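Long-range contacts in carboxynorspermidine decarboxylase (Campylobacter jejuni subsp. jejuni 81116, PDB 3N29), which catalyses the pyridoxal-5'-phosphate-dependent decarboxylation of carboxynorspermidine, probably yielding the polyamine norspermidine: residues 298-303 with 353-358; 280-285 with 367-372; 121-126 with 145-150; 134-139 with 152-157; 49-54 with 397-402. One frame throughout, in Å; residues are numbered along the deposited sequence.

Interaction 1 (298-303 with 353-358)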
# COMPACT_ATOMS: atom_id res chain seq x y z
N LEU A 298 -18.12 -3.79 -5.05
CA LEU A 298 -18.11 -4.16 -3.66
C LEU A 298 -17.69 -3.00 -2.77
O LEU A 298 -17.07 -2.01 -3.25
CB LEU A 298 -17.18 -5.32 -3.42
CG LEU A 298 -17.33 -6.45 -4.40
CD1 LEU A 298 -16.35 -7.54 -4.05
CD2 LEU A 298 -18.81 -6.91 -4.55
N ASP A 299 -17.82 -3.19 -1.44
CA ASP A 299 -17.33 -2.17 -0.48
C ASP A 299 -15.92 -2.42 0.03
O ASP A 299 -15.52 -2.10 1.19
CB ASP A 299 -18.36 -1.94 0.66
CG ASP A 299 -18.63 -3.19 1.52
OD1 ASP A 299 -18.04 -4.22 1.27
OD2 ASP A 299 -19.47 -3.10 2.47
N THR A 300 -15.09 -2.99 -0.82
CA THR A 300 -13.74 -3.25 -0.49
C THR A 300 -12.94 -2.94 -1.75
O THR A 300 -13.51 -2.63 -2.80
CB THR A 300 -13.48 -4.69 0.03
OG1 THR A 300 -12.20 -4.75 0.64
CG2 THR A 300 -13.47 -5.79 -1.10
N SER A 301 -11.64 -2.88 -1.59
CA SER A 301 -10.74 -2.46 -2.70
C SER A 301 -9.55 -3.37 -2.77
O SER A 301 -8.89 -3.69 -1.75
CB SER A 301 -10.32 -1.01 -2.53
OG SER A 301 -9.05 -0.76 -3.10
N SER A 302 -9.24 -3.83 -3.99
CA SER A 302 -8.04 -4.64 -4.18
C SER A 302 -6.83 -3.82 -3.81
O SER A 302 -6.01 -4.29 -3.01
CB SER A 302 -7.98 -5.18 -5.64
OG SER A 302 -8.02 -4.05 -6.50
N GLU A 303 -6.76 -2.59 -4.30
CA GLU A 303 -5.58 -1.72 -4.11
C GLU A 303 -5.30 -1.38 -2.62
O GLU A 303 -4.16 -1.43 -2.16
CB GLU A 303 -5.80 -0.42 -4.84
CG GLU A 303 -4.67 0.61 -4.60
CD GLU A 303 -3.66 0.68 -5.76
OE1 GLU A 303 -4.00 0.12 -6.86
OE2 GLU A 303 -2.58 1.29 -5.56
N ASP A 353 -9.26 -1.12 -10.24
CA ASP A 353 -9.66 -1.75 -8.94
C ASP A 353 -10.66 -2.84 -9.25
O ASP A 353 -11.85 -2.68 -9.05
CB ASP A 353 -10.25 -0.73 -7.97
CG ASP A 353 -10.29 -1.22 -6.48
OD1 ASP A 353 -10.08 -2.42 -6.27
OD2 ASP A 353 -10.59 -0.39 -5.55
N VAL A 354 -10.11 -3.96 -9.73
CA VAL A 354 -10.85 -5.11 -10.21
C VAL A 354 -10.17 -6.34 -9.52
O VAL A 354 -8.94 -6.53 -9.60
CB VAL A 354 -10.73 -5.21 -11.76
CG1 VAL A 354 -11.23 -6.57 -12.31
CG2 VAL A 354 -11.42 -3.96 -12.41
N MET A 355 -10.98 -7.22 -8.94
CA MET A 355 -10.43 -8.42 -8.33
C MET A 355 -10.22 -9.57 -9.33
O MET A 355 -9.32 -10.41 -9.13
CB MET A 355 -11.29 -8.88 -7.18
CG MET A 355 -11.31 -7.97 -5.95
SD MET A 355 -12.17 -6.27 -6.19
CE MET A 355 -12.32 -5.77 -4.36
N GLY A 356 -11.07 -9.64 -10.37
CA GLY A 356 -11.07 -10.70 -11.35
C GLY A 356 -12.48 -11.04 -11.78
O GLY A 356 -13.45 -10.38 -11.38
N GLU A 357 -12.63 -12.06 -12.67
CA GLU A 357 -13.92 -12.51 -13.14
C GLU A 357 -14.17 -13.89 -12.53
O GLU A 357 -13.27 -14.73 -12.57
CB GLU A 357 -13.90 -12.66 -14.67
CG GLU A 357 -15.24 -12.87 -15.21
CD GLU A 357 -15.24 -13.20 -16.73
OE1 GLU A 357 -16.31 -13.69 -17.24
OE2 GLU A 357 -14.18 -13.02 -17.37
N TYR A 358 -15.33 -14.07 -11.90
CA TYR A 358 -15.61 -15.28 -11.15
C TYR A 358 -16.98 -15.83 -11.53
O TYR A 358 -17.91 -15.08 -11.94
CB TYR A 358 -15.63 -14.97 -9.64
CG TYR A 358 -14.36 -14.40 -9.03
CD1 TYR A 358 -13.53 -15.18 -8.26
CD2 TYR A 358 -13.99 -13.05 -9.21
CE1 TYR A 358 -12.39 -14.66 -7.66
CE2 TYR A 358 -12.81 -12.51 -8.60
CZ TYR A 358 -12.02 -13.33 -7.84
OH TYR A 358 -10.90 -12.82 -7.22

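Interaction 2 (280-285 with 367-372)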
# COMPACT_ATOMS: atom_id res chain seq x y z
N ASN A 280 -10.72 -14.64 6.36
CA ASN A 280 -11.17 -14.06 5.12
C ASN A 280 -11.51 -12.60 5.19
O ASN A 280 -11.69 -12.10 6.23
CB ASN A 280 -12.37 -14.84 4.60
CG ASN A 280 -12.15 -16.33 4.64
OD1 ASN A 280 -11.13 -16.79 4.27
ND2 ASN A 280 -13.12 -17.05 5.10
N LEU A 281 -11.54 -11.93 4.05
CA LEU A 281 -12.04 -10.64 3.99
C LEU A 281 -13.45 -10.65 3.42
O LEU A 281 -13.66 -11.13 2.28
CB LEU A 281 -11.09 -9.78 3.16
CG LEU A 281 -11.54 -8.39 2.70
CD1 LEU A 281 -11.79 -7.50 3.86
CD2 LEU A 281 -10.51 -7.76 1.66
N VAL A 282 -14.43 -10.10 4.17
CA VAL A 282 -15.82 -10.17 3.85
C VAL A 282 -16.30 -8.82 3.40
O VAL A 282 -16.05 -7.83 4.10
CB VAL A 282 -16.66 -10.66 5.06
CG1 VAL A 282 -18.14 -10.74 4.59
CG2 VAL A 282 -16.09 -12.00 5.53
N ALA A 283 -16.95 -8.74 2.25
CA ALA A 283 -17.36 -7.46 1.68
C ALA A 283 -18.78 -7.64 1.23
O ALA A 283 -19.26 -8.80 1.14
CB ALA A 283 -16.44 -7.14 0.47
N SER A 284 -19.48 -6.56 0.98
CA SER A 284 -20.80 -6.64 0.42
C SER A 284 -20.83 -6.12 -1.02
O SER A 284 -20.11 -5.17 -1.34
CB SER A 284 -21.76 -5.73 1.26
OG SER A 284 -21.89 -6.28 2.61
N VAL A 285 -21.72 -6.69 -1.81
CA VAL A 285 -22.20 -6.09 -3.06
C VAL A 285 -23.02 -4.84 -2.81
O VAL A 285 -24.12 -4.91 -2.32
CB VAL A 285 -22.96 -7.13 -3.93
CG1 VAL A 285 -23.35 -6.52 -5.31
CG2 VAL A 285 -22.14 -8.50 -4.03
N GLY A 367 -26.37 -6.51 -1.64
CA GLY A 367 -26.45 -6.87 -0.26
C GLY A 367 -25.81 -8.22 0.01
O GLY A 367 -25.46 -8.53 1.16
N ASP A 368 -25.66 -9.04 -1.03
CA ASP A 368 -24.92 -10.28 -0.85
C ASP A 368 -23.48 -10.07 -0.31
O ASP A 368 -22.82 -9.06 -0.56
CB ASP A 368 -24.84 -11.08 -2.13
CG ASP A 368 -26.15 -11.71 -2.53
OD1 ASP A 368 -27.13 -11.65 -1.77
OD2 ASP A 368 -26.20 -12.20 -3.69
N LYS A 369 -23.00 -11.06 0.44
CA LYS A 369 -21.67 -11.00 1.01
C LYS A 369 -20.75 -11.81 0.07
O LYS A 369 -21.09 -12.98 -0.30
CB LYS A 369 -21.65 -11.62 2.39
CG LYS A 369 -22.62 -11.00 3.40
CD LYS A 369 -22.03 -9.77 3.99
CE LYS A 369 -22.60 -9.45 5.33
NZ LYS A 369 -24.05 -9.15 5.25
N ILE A 370 -19.61 -11.21 -0.28
CA ILE A 370 -18.50 -11.85 -1.04
C ILE A 370 -17.35 -12.09 -0.07
O ILE A 370 -16.91 -11.17 0.69
CB ILE A 370 -18.02 -10.97 -2.12
CG1 ILE A 370 -19.20 -10.56 -3.04
CG2 ILE A 370 -16.81 -11.58 -2.82
CD1 ILE A 370 -19.66 -11.76 -3.96
N VAL A 371 -16.91 -13.34 0.00
CA VAL A 371 -15.91 -13.76 0.98
C VAL A 371 -14.60 -14.07 0.22
O VAL A 371 -14.49 -15.08 -0.53
CB VAL A 371 -16.41 -14.98 1.79
CG1 VAL A 371 -15.35 -15.48 2.82
CG2 VAL A 371 -17.75 -14.62 2.46
N PHE A 372 -13.63 -13.19 0.34
CA PHE A 372 -12.29 -13.37 -0.23
C PHE A 372 -11.47 -14.26 0.74
O PHE A 372 -11.22 -13.91 1.93
CB PHE A 372 -11.60 -12.03 -0.48
CG PHE A 372 -12.24 -11.22 -1.57
CD1 PHE A 372 -12.03 -11.55 -2.88
CD2 PHE A 372 -13.08 -10.20 -1.26
CE1 PHE A 372 -12.69 -10.78 -3.91
CE2 PHE A 372 -13.77 -9.47 -2.25
CZ PHE A 372 -13.54 -9.76 -3.57
O HOH W 1 -24.47 -7.36 3.22

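Interaction 3 (121-126 with 145-150)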
# COMPACT_ATOMS: atom_id res chain seq x y z
N PHE A 121 19.72 -0.36 11.33
CA PHE A 121 19.44 0.21 12.68
C PHE A 121 19.90 1.65 12.77
O PHE A 121 20.94 2.01 12.23
CB PHE A 121 20.11 -0.57 13.84
CG PHE A 121 19.55 -1.95 14.09
CD1 PHE A 121 18.29 -2.12 14.64
CD2 PHE A 121 20.29 -3.06 13.78
CE1 PHE A 121 17.74 -3.39 14.83
CE2 PHE A 121 19.77 -4.31 13.96
CZ PHE A 121 18.47 -4.49 14.51
N LYS A 122 19.17 2.47 13.52
CA LYS A 122 19.53 3.89 13.67
C LYS A 122 19.92 4.21 15.13
O LYS A 122 19.42 3.62 16.09
CB LYS A 122 18.38 4.78 13.20
CG LYS A 122 18.19 4.77 11.67
CD LYS A 122 16.89 5.50 11.23
CE LYS A 122 16.93 6.97 11.45
NZ LYS A 122 15.60 7.50 10.89
N GLU A 123 20.77 5.21 15.30
CA GLU A 123 21.18 5.61 16.65
C GLU A 123 20.07 6.00 17.59
O GLU A 123 20.20 5.77 18.80
CB GLU A 123 22.19 6.76 16.59
CG GLU A 123 23.45 6.32 15.98
CD GLU A 123 24.51 7.38 16.02
OE1 GLU A 123 24.61 8.07 17.08
OE2 GLU A 123 25.24 7.49 15.00
N ASP A 124 19.00 6.63 17.08
CA ASP A 124 17.95 7.19 17.94
C ASP A 124 17.06 6.07 18.48
O ASP A 124 16.25 6.25 19.41
CB ASP A 124 17.17 8.34 17.26
CG ASP A 124 16.49 7.95 15.92
OD1 ASP A 124 16.53 6.78 15.52
OD2 ASP A 124 15.84 8.84 15.27
N GLU A 125 17.24 4.86 17.98
CA GLU A 125 16.30 3.80 18.33
C GLU A 125 16.98 2.61 18.99
O GLU A 125 16.27 1.79 19.61
CB GLU A 125 15.47 3.32 17.08
CG GLU A 125 16.32 3.09 15.86
CD GLU A 125 15.62 2.38 14.73
OE1 GLU A 125 14.34 2.61 14.56
OE2 GLU A 125 16.41 1.58 14.08
N ILE A 126 18.31 2.52 18.83
CA ILE A 126 19.07 1.36 19.29
C ILE A 126 18.92 1.14 20.79
O ILE A 126 18.87 0.01 21.25
CB ILE A 126 20.59 1.42 18.90
CG1 ILE A 126 21.21 0.04 19.14
CG2 ILE A 126 21.36 2.54 19.65
CD1 ILE A 126 20.55 -1.04 18.22
N HIS A 145 29.68 -3.37 14.44
CA HIS A 145 30.75 -2.66 15.14
C HIS A 145 30.23 -1.32 15.73
O HIS A 145 30.72 -0.84 16.74
CB HIS A 145 31.93 -2.43 14.23
CG HIS A 145 32.69 -3.68 13.89
ND1 HIS A 145 33.41 -3.84 12.73
CD2 HIS A 145 32.84 -4.83 14.58
CE1 HIS A 145 33.95 -5.05 12.70
NE2 HIS A 145 33.62 -5.66 13.82
N LYS A 146 29.28 -0.70 15.06
CA LYS A 146 28.80 0.61 15.49
C LYS A 146 27.97 0.46 16.80
O LYS A 146 28.00 1.34 17.66
CB LYS A 146 27.92 1.18 14.41
CG LYS A 146 27.54 2.65 14.54
CD LYS A 146 26.47 2.95 13.46
CE LYS A 146 26.21 4.42 13.30
NZ LYS A 146 26.20 4.82 11.83
N PHE A 147 27.21 -0.63 16.90
CA PHE A 147 26.23 -0.78 17.98
C PHE A 147 26.60 -1.82 19.01
O PHE A 147 25.85 -2.03 19.96
CB PHE A 147 24.86 -1.08 17.37
CG PHE A 147 24.29 0.07 16.60
CD1 PHE A 147 24.10 1.30 17.23
CD2 PHE A 147 23.94 -0.07 15.26
CE1 PHE A 147 23.57 2.38 16.51
CE2 PHE A 147 23.44 1.01 14.53
CZ PHE A 147 23.25 2.22 15.15
N GLN A 148 27.75 -2.43 18.85
CA GLN A 148 28.22 -3.42 19.82
C GLN A 148 28.18 -2.86 21.25
O GLN A 148 27.66 -3.51 22.19
CB GLN A 148 29.61 -3.87 19.42
CG GLN A 148 30.36 -4.67 20.38
CD GLN A 148 31.55 -5.30 19.71
OE1 GLN A 148 32.12 -4.78 18.73
NE2 GLN A 148 31.88 -6.46 20.15
N SER A 149 28.67 -1.65 21.44
CA SER A 149 28.78 -1.11 22.82
C SER A 149 27.45 -0.68 23.44
O SER A 149 27.38 -0.51 24.63
CB SER A 149 29.75 0.06 22.88
OG SER A 149 29.12 1.23 22.39
N LYS A 150 26.38 -0.54 22.63
CA LYS A 150 25.06 -0.21 23.15
C LYS A 150 24.20 -1.46 23.27
O LYS A 150 23.03 -1.39 23.64
CB LYS A 150 24.37 0.79 22.22
CG LYS A 150 25.19 2.03 21.92
CD LYS A 150 25.08 3.07 23.04
CE LYS A 150 24.95 4.53 22.49
NZ LYS A 150 26.15 5.39 22.77

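Interaction 4 (134-139 with 152-157)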
# COMPACT_ATOMS: atom_id res chain seq x y z
N HIS A 134 15.75 -9.83 23.12
CA HIS A 134 16.63 -10.90 23.58
C HIS A 134 17.81 -11.13 22.64
O HIS A 134 18.98 -11.23 23.09
CB HIS A 134 15.84 -12.17 23.84
CG HIS A 134 14.80 -11.97 24.88
ND1 HIS A 134 13.58 -11.39 24.59
CD2 HIS A 134 14.84 -12.14 26.23
CE1 HIS A 134 12.90 -11.25 25.72
NE2 HIS A 134 13.64 -11.70 26.73
N HIS A 135 17.52 -11.21 21.34
CA HIS A 135 18.50 -11.29 20.30
C HIS A 135 18.45 -10.04 19.41
O HIS A 135 17.36 -9.55 19.11
CB HIS A 135 18.17 -12.45 19.39
CG HIS A 135 18.41 -13.80 20.00
ND1 HIS A 135 18.44 -14.95 19.23
CD2 HIS A 135 18.58 -14.19 21.29
CE1 HIS A 135 18.70 -15.98 20.03
NE2 HIS A 135 18.78 -15.55 21.28
N ILE A 136 19.63 -9.57 18.98
CA ILE A 136 19.74 -8.57 17.94
C ILE A 136 20.63 -9.12 16.81
O ILE A 136 21.75 -9.59 17.04
CB ILE A 136 20.25 -7.25 18.47
CG1 ILE A 136 19.20 -6.61 19.41
CG2 ILE A 136 20.47 -6.20 17.29
CD1 ILE A 136 19.80 -5.37 20.24
N VAL A 137 20.16 -9.02 15.57
CA VAL A 137 20.90 -9.58 14.45
C VAL A 137 21.23 -8.43 13.56
O VAL A 137 20.30 -7.66 13.16
CB VAL A 137 20.13 -10.61 13.66
CG1 VAL A 137 20.86 -10.97 12.33
CG2 VAL A 137 19.89 -11.84 14.51
N PHE A 138 22.51 -8.28 13.30
CA PHE A 138 22.96 -7.22 12.39
C PHE A 138 23.08 -7.67 10.93
O PHE A 138 23.35 -8.83 10.62
CB PHE A 138 24.29 -6.64 12.86
CG PHE A 138 24.24 -6.02 14.27
CD1 PHE A 138 23.61 -4.80 14.48
CD2 PHE A 138 24.79 -6.73 15.39
CE1 PHE A 138 23.56 -4.25 15.76
CE2 PHE A 138 24.72 -6.20 16.64
CZ PHE A 138 24.12 -4.93 16.83
N ASN A 139 22.90 -6.71 10.04
CA ASN A 139 22.97 -6.93 8.60
C ASN A 139 24.39 -6.79 7.98
O ASN A 139 24.62 -7.25 6.90
CB ASN A 139 22.00 -5.98 7.86
CG ASN A 139 21.89 -6.31 6.41
OD1 ASN A 139 22.35 -5.53 5.54
ND2 ASN A 139 21.34 -7.49 6.13
N GLN A 152 25.25 -4.59 24.92
CA GLN A 152 26.03 -5.56 25.69
C GLN A 152 25.17 -6.59 26.41
O GLN A 152 25.63 -7.68 26.70
CB GLN A 152 27.00 -4.85 26.63
CG GLN A 152 28.19 -4.24 25.86
CD GLN A 152 29.08 -3.36 26.69
OE1 GLN A 152 29.11 -2.14 26.50
NE2 GLN A 152 29.81 -3.97 27.61
N LYS A 153 23.92 -6.28 26.65
CA LYS A 153 23.04 -7.21 27.38
C LYS A 153 22.20 -8.07 26.44
O LYS A 153 21.39 -8.88 26.87
CB LYS A 153 22.19 -6.40 28.36
CG LYS A 153 23.03 -5.90 29.57
CD LYS A 153 22.21 -5.11 30.60
CE LYS A 153 23.06 -4.71 31.81
NZ LYS A 153 22.26 -3.86 32.72
N ASN A 154 22.39 -7.91 25.13
CA ASN A 154 21.66 -8.68 24.15
C ASN A 154 22.55 -9.76 23.54
O ASN A 154 23.76 -9.59 23.48
CB ASN A 154 21.23 -7.74 23.03
CG ASN A 154 20.60 -6.46 23.55
OD1 ASN A 154 21.23 -5.40 23.55
ND2 ASN A 154 19.37 -6.55 23.96
N SER A 155 21.95 -10.80 22.99
CA SER A 155 22.68 -11.82 22.26
C SER A 155 22.72 -11.42 20.81
O SER A 155 21.68 -11.18 20.17
CB SER A 155 21.95 -13.14 22.38
OG SER A 155 22.71 -14.21 21.88
N LEU A 156 23.91 -11.33 20.30
CA LEU A 156 24.15 -10.67 19.03
C LEU A 156 24.36 -11.72 17.97
O LEU A 156 25.07 -12.74 18.16
CB LEU A 156 25.37 -9.76 19.10
CG LEU A 156 25.39 -8.64 20.13
CD1 LEU A 156 26.73 -7.89 19.92
CD2 LEU A 156 24.15 -7.73 20.06
N GLY A 157 23.70 -11.50 16.84
CA GLY A 157 23.86 -12.37 15.68
C GLY A 157 24.21 -11.56 14.44
O GLY A 157 24.07 -10.31 14.42

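Interaction 5 (49-54 with 397-402)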
# COMPACT_ATOMS: atom_id res chain seq x y z
N LEU A 49 -10.65 -13.26 11.39
CA LEU A 49 -9.74 -14.37 11.75
C LEU A 49 -10.50 -15.42 12.53
O LEU A 49 -11.31 -15.06 13.39
CB LEU A 49 -8.61 -13.84 12.56
CG LEU A 49 -7.64 -14.84 13.24
CD1 LEU A 49 -6.76 -15.39 12.25
CD2 LEU A 49 -6.76 -14.08 14.17
N GLU A 50 -10.23 -16.68 12.23
CA GLU A 50 -10.94 -17.79 12.85
C GLU A 50 -10.02 -18.44 13.85
O GLU A 50 -8.98 -18.95 13.48
CB GLU A 50 -11.47 -18.74 11.81
CG GLU A 50 -12.48 -18.09 10.87
CD GLU A 50 -12.84 -18.96 9.67
OE1 GLU A 50 -13.25 -20.13 9.87
OE2 GLU A 50 -12.70 -18.49 8.53
N GLU A 51 -10.37 -18.33 15.13
CA GLU A 51 -9.54 -18.87 16.20
C GLU A 51 -9.20 -20.33 15.99
O GLU A 51 -8.04 -20.73 16.16
CB GLU A 51 -10.16 -18.58 17.58
CG GLU A 51 -9.38 -19.20 18.70
CD GLU A 51 -9.94 -18.84 20.09
OE1 GLU A 51 -10.93 -18.09 20.19
OE2 GLU A 51 -9.34 -19.33 21.06
N ASP A 52 -10.19 -21.15 15.66
CA ASP A 52 -9.99 -22.57 15.48
C ASP A 52 -8.90 -22.88 14.43
O ASP A 52 -8.11 -23.81 14.59
CB ASP A 52 -11.28 -23.33 15.10
CG ASP A 52 -12.30 -23.46 16.29
OD1 ASP A 52 -11.87 -23.44 17.48
OD2 ASP A 52 -13.53 -23.53 16.02
N LYS A 53 -8.88 -22.13 13.31
CA LYS A 53 -7.88 -22.33 12.26
C LYS A 53 -6.53 -21.87 12.69
O LYS A 53 -5.50 -22.53 12.41
CB LYS A 53 -8.28 -21.55 11.01
CG LYS A 53 -9.69 -21.96 10.48
CD LYS A 53 -9.65 -23.09 9.51
CE LYS A 53 -11.08 -23.31 8.82
NZ LYS A 53 -11.57 -22.05 8.14
N LEU A 54 -6.47 -20.73 13.39
CA LEU A 54 -5.21 -20.23 13.89
C LEU A 54 -4.61 -21.26 14.87
O LEU A 54 -3.39 -21.58 14.83
CB LEU A 54 -5.38 -18.94 14.65
CG LEU A 54 -4.18 -18.28 15.34
CD1 LEU A 54 -3.04 -18.06 14.29
CD2 LEU A 54 -4.44 -16.99 16.08
N LEU A 397 -13.54 -14.59 15.06
CA LEU A 397 -14.53 -15.61 15.32
C LEU A 397 -13.89 -16.60 16.27
O LEU A 397 -12.99 -17.34 15.90
CB LEU A 397 -14.94 -16.34 14.02
CG LEU A 397 -15.98 -17.46 14.15
CD1 LEU A 397 -17.31 -16.85 14.62
CD2 LEU A 397 -16.19 -18.25 12.79
N ASP A 398 -14.35 -16.60 17.49
CA ASP A 398 -13.67 -17.30 18.55
C ASP A 398 -14.00 -18.76 18.64
O ASP A 398 -14.74 -19.28 17.82
CB ASP A 398 -13.82 -16.56 19.89
CG ASP A 398 -15.18 -16.68 20.50
OD1 ASP A 398 -15.93 -17.62 20.15
OD2 ASP A 398 -15.46 -15.85 21.44
N HIS A 399 -13.41 -19.45 19.60
CA HIS A 399 -13.56 -20.91 19.68
C HIS A 399 -14.95 -21.39 20.01
O HIS A 399 -15.25 -22.59 19.84
CB HIS A 399 -12.54 -21.51 20.64
CG HIS A 399 -12.73 -21.06 22.05
ND1 HIS A 399 -12.22 -19.87 22.54
CD2 HIS A 399 -13.39 -21.65 23.07
CE1 HIS A 399 -12.55 -19.76 23.82
NE2 HIS A 399 -13.25 -20.82 24.16
N LYS A 400 -15.80 -20.48 20.51
CA LYS A 400 -17.21 -20.77 20.76
C LYS A 400 -18.06 -20.35 19.56
O LYS A 400 -19.27 -20.34 19.65
CB LYS A 400 -17.69 -20.07 22.04
CG LYS A 400 -17.07 -20.64 23.31
CD LYS A 400 -17.45 -19.91 24.61
CE LYS A 400 -17.10 -20.79 25.82
NZ LYS A 400 -17.51 -20.20 27.15
N ASN A 401 -17.45 -20.02 18.43
CA ASN A 401 -18.19 -19.49 17.29
C ASN A 401 -18.93 -18.18 17.56
O ASN A 401 -19.92 -17.92 16.96
CB ASN A 401 -19.18 -20.54 16.73
CG ASN A 401 -18.52 -21.51 15.78
OD1 ASN A 401 -18.77 -22.70 15.87
ND2 ASN A 401 -17.65 -21.04 14.92
N GLU A 402 -18.36 -17.33 18.41
CA GLU A 402 -18.84 -16.00 18.66
C GLU A 402 -17.88 -14.95 18.01
O GLU A 402 -16.64 -15.08 18.11
CB GLU A 402 -18.94 -15.82 20.17
CG GLU A 402 -20.01 -16.80 20.75
CD GLU A 402 -20.30 -16.58 22.24
OE1 GLU A 402 -19.43 -16.83 23.13
OE2 GLU A 402 -21.42 -16.15 22.52
O HOH W 2 -12.93 -20.20 15.32

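Interaction 1 (298-303 with 353-358)
With chi1 at -163°, CG of Asp-353 lies anti to the backbone N and its carboxylate reaches the serine pair Ser-301 and Ser-302; chi1 of 57° in Ser-302 folds the hydroxyl back near its own N, so both donors of that residue converge on one oxygen. Asp-353 OD1 takes Ser-302 N at 2.8 Å, on the syn side and close to the carboxylate plane, and Ser-302 OG at 2.6 Å, from well above that plane. The hydroxyl of Ser-301 also comes from above, with OG 2.9 Å from Asp-353 OD2, and at the same time accepts Ala-304 N as N-cap of helix 302-305. Thr-348 gives Asp-353 OD2 a second bond. Within the mixed beta-sheet domain, the contact sets strand 354-360 against the loop that leads into helix 302-305. Met-355 bends at chi2 and brings its methyl slantwise onto residues 300-302: CE lies 3.5 Å from Thr-300 CG2, a tight contact, and 3.7 Å from Ser-302 N. Glu-303, next to Ser-302, reaches Lys-382 of the second subunit, a residue of the norspermidine pocket. With two donors on each oxygen and the helix start beside it, the buried Asp-353 carboxylate is probably stabilised as the anion.

Interaction 2 (280-285 with 367-372)
Phe-372 turns the edge of its ring to the opposing strand, where Leu-281 O and the methyl of Ala-283 lie near the ring plane, while Ile-370 from its own strand sets CG2 3.7 Å above one face, toward the rim. On this side of the sheet Val-285 and Ile-370 also meet at an angle, CG2 to CG1 3.7 Å. On the opposite side, Val-371 CG1 rests on Asn-280 CB at 3.5 Å, and Val-282 CG1 touches Lys-369 CD at 4.1 Å. Bends at chi2 and chi4 curl the lysine back over Ser-284, and one water accepts from Lys-369 NZ (2.7 Å), donates to Gly-367 O and is hydrogen-bonded to Ser-284 OG, which is also bonded to Thr-44; Lys-369 NZ also reaches Glu-40 O. The backbones are antiparallel strands of the mixed beta-sheet domain: Leu-281 with Phe-372 and Ala-283 with Ile-370 are hydrogen-bonded pairs, and Val-285 closes the series through N to Asp-368 O (2.9 Å) and O to Gly-367 N (2.8 Å). Strand 46-50 flanks 280-285 on its other edge, and the side carrying Phe-372 and Ile-370 packs on Leu-298 of strand 294-298 and on Met-355 and Phe-360 of strand 354-360.

Interaction 3 (121-126 with 145-150)
The ring of Phe-147 fills the centre of this contact between successive helices of the (beta/alpha)8 barrel: its chi1 of -68° sends it from helix 141-147 toward the start of helix 123-132, where Ile-126 and Lys-146 cover opposite faces. Ile-126 has CG1 anti to the backbone N (chi1 -167°), which lays CG1 3.7 Å from Phe-147 CD1 and holds Ile-126 CD1 4.2 Å above the ring plane, toward the rim. Lys-146 CG stands over the ring centre on the other face. The far end of the ring approaches Phe-121, with Phe-147 CE2 3.5 Å from its O and 3.7 Å from its CB. Glu-123 passes across at about a right angle, CG to Phe-147 CE1 4.0 Å, its carboxylate turned 72° from the ring. Glu-125 OE2 accepts Lys-122 N, while its OE1 meets Arg-390 of the second subunit and Lys-122 NZ bonds Thr-44 there. With no hydrogen bond across and Glu-123 OE2 still 4.3 Å from Lys-146 NZ, cohesion is chiefly apolar, the opposite charges adding perhaps a mild attraction.

Interaction 4 (134-139 with 152-157)
The imidazole of His-135 overlaps Ser-155, whose OG sits over one ring face and whose CB is 3.7 Å from CD2 of the histidine. These residues begin the fourth and fifth strands of the (beta/alpha)8 barrel, neighbours joined by the beta-alpha-beta crossover through helix 141-147. The strands run parallel, 24° apart, and are zipped by four backbone bonds: Ser-155 N to His-134 O, Ile-136 N to Ser-155 O, Gly-157 N to Ile-136 O and Phe-138 N to Gly-157 O. On the side of His-135, Ser-155 OG is bonded to Glu-197 and Trp-232, and the His-135 ring stacks on Trp-232 and meets Tyr-267 edge-to-face. The other side is largely apolar and faces helix 141-147. There Phe-138 CE2 touches Leu-156 CD2 at 3.8 Å, the two side chains meeting at a slant; Phe-147 packs on the phenylalanine and Phe-144 on the leucine. Ile-136, extended at chi2 (168°), presses CD1 on the amide of Asn-154, 3.6 Å from CG, while Asn-154 ND2 is held by Ala-130 O and Ser-133 O. Further along, glycine lets the strands draw close: Val-137 CG2 lies 4.2 Å from Gly-157 CA.

Interaction 5 (49-54 with 397-402)
A single parallel beta bridge, Glu-50 with Leu-397, leads straight into the N-terminus of helix 51-68, and a beta turn lies against that helix start. Leu-397 N donates to Leu-49 O (2.8 Å), and Leu-397 O receives Glu-51 N at 2.9 Å; the same carbonyl oxygen accepts from a water that in turn accepts from Asp-52 N. The main side-chain grip is Glu-51 on His-399. With its chain fully extended beyond a trans chi1 (176°), Glu-51 lies alongside the histidine, carboxylate and ring planes 82° apart. Its OE1 takes His-399 N at 2.9 Å, from far above the carboxylate plane, and a weak bond from ND1 of the same ring, 3.2 Å, at the ring edge. Arg-55 holds OE2 by a salt bridge, so both oxygens are fixed. Chi1 of 64° in His-399 keeps its ring near its own N, which allows one oxygen to meet both donors. Asp-398 shapes the loop instead: it starts a type I turn to Asn-401, and its OD1 accepts Lys-400 N, an Asx turn, and Glu-402 N from the opposite face of the carboxylate. Strand 393-397 lies between the parallel strand 46-50 and the antiparallel strand 403-405, to which the turn connects it, while Ile-87 of helix 85-91 packs against Glu-51.

In the fold
Interactions 1, 2 and 5 belong to the mixed beta-sheet domain, interactions 3 and 4 to the (beta/alpha)8 barrel. Interactions 1 and 2 have centres about 11 Å apart and meet through Asp-299 OD1 and Ser-284 N; the centre of interaction 5 lies about 18 Å from that of interaction 2, on neighbouring strand 46-50. Interactions 3 and 4, centres also about 11 Å apart, alternate along the chain around strand 135-138 and helix 141-147, and their centres lie more than 40 Å from those of interactions 1 and 2. Interaction 5 brackets all the others, so strands near both chain ends share one sheet. Across the dimer the domains meet: Lys-122 of one subunit salt-bridges Asp-299 of the other.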